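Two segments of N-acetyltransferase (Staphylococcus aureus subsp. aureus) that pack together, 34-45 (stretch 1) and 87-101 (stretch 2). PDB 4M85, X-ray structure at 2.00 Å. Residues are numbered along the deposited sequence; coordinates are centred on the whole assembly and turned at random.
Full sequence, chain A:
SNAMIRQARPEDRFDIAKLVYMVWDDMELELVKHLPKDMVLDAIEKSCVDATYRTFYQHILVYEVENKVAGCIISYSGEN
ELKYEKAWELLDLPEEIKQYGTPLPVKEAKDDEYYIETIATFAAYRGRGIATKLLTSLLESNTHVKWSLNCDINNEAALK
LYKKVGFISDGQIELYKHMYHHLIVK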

# COMPACT_ATOMS: atom_id res chain seq x y z
N HIS A 34 -18.78 0.32 6.76
CA HIS A 34 -20.20 0.42 6.45
C HIS A 34 -20.62 -0.09 5.08
O HIS A 34 -21.80 -0.09 4.78
CB HIS A 34 -20.68 1.86 6.63
CG HIS A 34 -20.63 2.31 8.05
ND1 HIS A 34 -19.62 3.11 8.54
CD2 HIS A 34 -21.43 2.02 9.10
CE1 HIS A 34 -19.82 3.32 9.82
NE2 HIS A 34 -20.91 2.67 10.19
N LEU A 35 -19.67 -0.54 4.26
CA LEU A 35 -20.02 -1.05 2.93
C LEU A 35 -19.71 -2.53 2.79
O LEU A 35 -18.83 -3.04 3.48
CB LEU A 35 -19.32 -0.27 1.83
CG LEU A 35 -19.68 1.21 1.73
CD1 LEU A 35 -18.67 1.91 0.84
CD2 LEU A 35 -21.10 1.37 1.20
N PRO A 36 -20.43 -3.22 1.90
CA PRO A 36 -20.22 -4.66 1.75
C PRO A 36 -18.83 -4.93 1.19
O PRO A 36 -18.40 -4.21 0.28
CB PRO A 36 -21.29 -5.09 0.74
CG PRO A 36 -22.23 -3.94 0.60
CD PRO A 36 -21.45 -2.71 0.96
N LYS A 37 -18.16 -5.93 1.74
CA LYS A 37 -16.81 -6.34 1.33
C LYS A 37 -16.74 -6.64 -0.14
O LYS A 37 -15.71 -6.41 -0.77
CB LYS A 37 -16.37 -7.62 2.08
CG LYS A 37 -16.55 -7.58 3.59
CD LYS A 37 -15.53 -8.44 4.34
CE LYS A 37 -15.23 -7.94 5.76
NZ LYS A 37 -16.43 -7.50 6.52
N ASP A 38 -17.82 -7.20 -0.67
CA ASP A 38 -17.89 -7.58 -2.06
C ASP A 38 -17.67 -6.37 -2.93
O ASP A 38 -16.94 -6.42 -3.92
CB ASP A 38 -19.27 -8.17 -2.38
CG ASP A 38 -19.30 -8.90 -3.70
OD1 ASP A 38 -20.34 -8.83 -4.38
OD2 ASP A 38 -18.30 -9.56 -4.05
N MET A 39 -18.31 -5.28 -2.51
CA MET A 39 -18.35 -4.07 -3.30
C MET A 39 -17.03 -3.33 -3.19
O MET A 39 -16.53 -2.83 -4.18
CB MET A 39 -19.48 -3.17 -2.81
CG MET A 39 -20.13 -2.34 -3.90
SD MET A 39 -21.63 -1.61 -3.23
CE MET A 39 -20.94 -0.29 -2.27
N VAL A 40 -16.47 -3.30 -1.99
CA VAL A 40 -15.19 -2.65 -1.74
C VAL A 40 -14.05 -3.39 -2.47
O VAL A 40 -13.19 -2.76 -3.04
CB VAL A 40 -14.90 -2.55 -0.23
CG1 VAL A 40 -13.52 -1.95 0.04
CG2 VAL A 40 -15.98 -1.73 0.48
N LEU A 41 -14.08 -4.71 -2.47
CA LEU A 41 -13.07 -5.50 -3.18
C LEU A 41 -13.11 -5.24 -4.68
O LEU A 41 -12.08 -4.96 -5.31
CB LEU A 41 -13.24 -7.00 -2.90
CG LEU A 41 -12.81 -7.47 -1.50
CD1 LEU A 41 -13.15 -8.94 -1.29
CD2 LEU A 41 -11.31 -7.24 -1.31
N ASP A 42 -14.29 -5.38 -5.27
CA ASP A 42 -14.49 -5.01 -6.66
C ASP A 42 -13.90 -3.62 -6.96
O ASP A 42 -13.23 -3.42 -7.97
CB ASP A 42 -15.97 -5.03 -7.02
CG ASP A 42 -16.21 -4.59 -8.43
OD1 ASP A 42 -15.84 -5.32 -9.37
OD2 ASP A 42 -16.77 -3.49 -8.60
N ALA A 43 -14.16 -2.67 -6.09
CA ALA A 43 -13.65 -1.32 -6.30
C ALA A 43 -12.11 -1.25 -6.28
O ALA A 43 -11.52 -0.56 -7.13
CB ALA A 43 -14.24 -0.37 -5.29
N ILE A 44 -11.48 -1.90 -5.30
CA ILE A 44 -10.02 -1.88 -5.18
C ILE A 44 -9.41 -2.58 -6.38
O ILE A 44 -8.43 -2.12 -6.93
CB ILE A 44 -9.52 -2.53 -3.85
CG1 ILE A 44 -10.01 -1.76 -2.64
CG2 ILE A 44 -8.01 -2.56 -3.77
CD1 ILE A 44 -10.14 -2.61 -1.38
N GLU A 45 -10.00 -3.70 -6.79
CA GLU A 45 -9.56 -4.43 -7.96
C GLU A 45 -9.54 -3.51 -9.18
O GLU A 45 -8.58 -3.50 -9.95
CB GLU A 45 -10.50 -5.60 -8.26
CG GLU A 45 -10.46 -6.75 -7.26
CD GLU A 45 -11.68 -7.66 -7.37
OE1 GLU A 45 -12.42 -7.51 -8.36
OE2 GLU A 45 -11.93 -8.50 -6.46
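Stretch 2, residues 87-101: AWELLDLPEEIKQYG

Stretch 1 leaves one helix at Leu-35, takes Pro-36 as the N-cap and runs helically from Lys-37 through Glu-45. Stretch 2 begins with a 3-10 segment at 88-90, extends through Leu-91 to Leu-93, and enters a short helix after its own N-cap proline, Pro-94; a type I turn from Lys-98 to Gly-101 ends the stretch, the glycine at positive phi. The two run in opposite senses: the CA atoms of Ala-43 and Leu-93 lie 6.5 Å apart, those of Leu-35 and Ile-97 7.1 Å.

No hydrogen bond crosses the contact, so apolar packing carries it. Leu-35, Met-39 and Ala-43, spaced at four, present one row to stretch 2. The small Ala-43 meets both the extended and the 3-10 segments: its CB lies 3.5 Å from Leu-93 CD2 and 3.8 Å from Trp-88 CH2. Met-39 reaches across the start of the short helix, with CG 3.5 Å from Pro-94 CG and CE 3.5 Å from Ile-97 CB. Ile-97 is the shared knob, its CG1 3.6 Å from Leu-35 CD1 and its CD1 4.1 Å from both Val-40 CG2 and Ala-43 CB. At the far end Leu-35 CD2 packs 3.5 Å from Tyr-100 CE1, while Tyr-100 OH approaches His-34 CB at 3.3 Å.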

# COMPACT_ATOMS: atom_id res chain seq x y z
N ALA A 87 -7.94 9.86 -8.78
CA ALA A 87 -8.25 8.93 -9.87
C ALA A 87 -9.29 7.87 -9.49
O ALA A 87 -9.90 7.27 -10.37
CB ALA A 87 -6.98 8.28 -10.41
N TRP A 88 -9.51 7.66 -8.19
CA TRP A 88 -10.59 6.84 -7.71
C TRP A 88 -11.93 7.18 -8.40
O TRP A 88 -12.75 6.29 -8.66
CB TRP A 88 -10.73 6.99 -6.21
CG TRP A 88 -11.70 6.05 -5.57
CD1 TRP A 88 -12.99 6.31 -5.22
CD2 TRP A 88 -11.44 4.71 -5.14
NE1 TRP A 88 -13.56 5.21 -4.62
CE2 TRP A 88 -12.63 4.21 -4.56
CE3 TRP A 88 -10.32 3.88 -5.19
CZ2 TRP A 88 -12.72 2.92 -4.05
CZ3 TRP A 88 -10.41 2.61 -4.69
CH2 TRP A 88 -11.61 2.14 -4.13
N GLU A 89 -12.12 8.46 -8.69
CA GLU A 89 -13.33 8.94 -9.33
C GLU A 89 -13.56 8.47 -10.78
O GLU A 89 -14.68 8.55 -11.30
CB GLU A 89 -13.35 10.46 -9.25
CG GLU A 89 -13.35 10.97 -7.82
CD GLU A 89 -13.62 12.46 -7.73
OE1 GLU A 89 -13.08 13.22 -8.59
OE2 GLU A 89 -14.39 12.84 -6.81
N LEU A 90 -12.52 7.94 -11.42
CA LEU A 90 -12.62 7.42 -12.78
C LEU A 90 -13.00 5.94 -12.84
O LEU A 90 -13.06 5.36 -13.92
CB LEU A 90 -11.30 7.64 -13.54
CG LEU A 90 -10.79 9.10 -13.48
CD1 LEU A 90 -9.44 9.27 -14.16
CD2 LEU A 90 -11.82 10.02 -14.10
N LEU A 91 -13.25 5.31 -11.68
CA LEU A 91 -13.59 3.88 -11.65
C LEU A 91 -15.08 3.68 -11.88
O LEU A 91 -15.88 4.58 -11.63
CB LEU A 91 -13.18 3.26 -10.29
CG LEU A 91 -11.71 3.43 -9.90
CD1 LEU A 91 -11.38 2.83 -8.53
CD2 LEU A 91 -10.82 2.85 -11.00
N ASP A 92 -15.44 2.49 -12.37
CA ASP A 92 -16.83 2.15 -12.64
C ASP A 92 -17.43 1.49 -11.39
O ASP A 92 -17.32 0.27 -11.21
CB ASP A 92 -16.95 1.17 -13.82
CG ASP A 92 -16.19 1.63 -15.04
OD1 ASP A 92 -16.31 2.82 -15.44
OD2 ASP A 92 -15.48 0.78 -15.63
N LEU A 93 -18.06 2.32 -10.56
CA LEU A 93 -18.46 1.96 -9.21
C LEU A 93 -19.95 2.22 -8.96
O LEU A 93 -20.51 3.16 -9.50
CB LEU A 93 -17.65 2.77 -8.20
CG LEU A 93 -16.13 2.57 -8.24
CD1 LEU A 93 -15.49 3.41 -7.15
CD2 LEU A 93 -15.76 1.09 -8.09
N PRO A 94 -20.57 1.37 -8.15
CA PRO A 94 -21.94 1.61 -7.72
C PRO A 94 -22.07 2.88 -6.89
O PRO A 94 -21.11 3.32 -6.22
CB PRO A 94 -22.30 0.38 -6.90
CG PRO A 94 -21.00 -0.25 -6.54
CD PRO A 94 -20.05 0.09 -7.64
N GLU A 95 -23.25 3.48 -6.97
CA GLU A 95 -23.50 4.77 -6.36
C GLU A 95 -23.32 4.70 -4.85
O GLU A 95 -22.95 5.68 -4.19
CB GLU A 95 -24.93 5.23 -6.72
CG GLU A 95 -25.11 6.74 -6.70
CD GLU A 95 -24.25 7.46 -7.71
OE1 GLU A 95 -23.84 6.84 -8.73
OE2 GLU A 95 -23.96 8.66 -7.50
N GLU A 96 -23.55 3.53 -4.30
CA GLU A 96 -23.50 3.33 -2.87
C GLU A 96 -22.08 3.50 -2.32
O GLU A 96 -21.90 4.00 -1.20
CB GLU A 96 -24.03 1.94 -2.54
CG GLU A 96 -24.17 1.67 -1.06
CD GLU A 96 -24.83 0.33 -0.80
OE1 GLU A 96 -25.30 -0.30 -1.77
OE2 GLU A 96 -24.88 -0.08 0.38
N ILE A 97 -21.06 3.10 -3.07
CA ILE A 97 -19.70 3.37 -2.64
C ILE A 97 -19.25 4.77 -3.05
O ILE A 97 -18.50 5.42 -2.31
CB ILE A 97 -18.69 2.30 -3.10
CG1 ILE A 97 -17.34 2.51 -2.41
CG2 ILE A 97 -18.54 2.29 -4.61
CD1 ILE A 97 -16.52 1.25 -2.31
N LYS A 98 -19.72 5.25 -4.21
CA LYS A 98 -19.34 6.59 -4.69
C LYS A 98 -19.75 7.67 -3.72
O LYS A 98 -19.10 8.71 -3.66
CB LYS A 98 -19.95 6.87 -6.07
CG LYS A 98 -19.34 6.04 -7.19
CD LYS A 98 -20.00 6.31 -8.54
CE LYS A 98 -19.31 7.40 -9.33
NZ LYS A 98 -18.02 6.95 -9.94
N GLN A 99 -20.82 7.44 -2.95
CA GLN A 99 -21.27 8.44 -1.96
C GLN A 99 -20.22 8.71 -0.87
O GLN A 99 -20.19 9.79 -0.28
CB GLN A 99 -22.62 8.05 -1.35
CG GLN A 99 -22.58 6.84 -0.42
CD GLN A 99 -23.88 6.04 -0.38
OE1 GLN A 99 -24.83 6.31 -1.13
NE2 GLN A 99 -23.93 5.03 0.49
N TYR A 100 -19.32 7.75 -0.62
CA TYR A 100 -18.30 7.94 0.41
C TYR A 100 -17.14 8.86 0.01
O TYR A 100 -16.36 9.27 0.86
CB TYR A 100 -17.79 6.59 0.91
CG TYR A 100 -18.76 5.97 1.88
CD1 TYR A 100 -19.85 5.22 1.43
CD2 TYR A 100 -18.63 6.17 3.25
CE1 TYR A 100 -20.76 4.66 2.32
CE2 TYR A 100 -19.53 5.62 4.14
CZ TYR A 100 -20.60 4.87 3.68
OH TYR A 100 -21.49 4.32 4.57
N GLY A 101 -17.06 9.23 -1.26
CA GLY A 101 -15.91 9.96 -1.74
C GLY A 101 -14.72 9.00 -1.84
O GLY A 101 -14.87 7.79 -1.72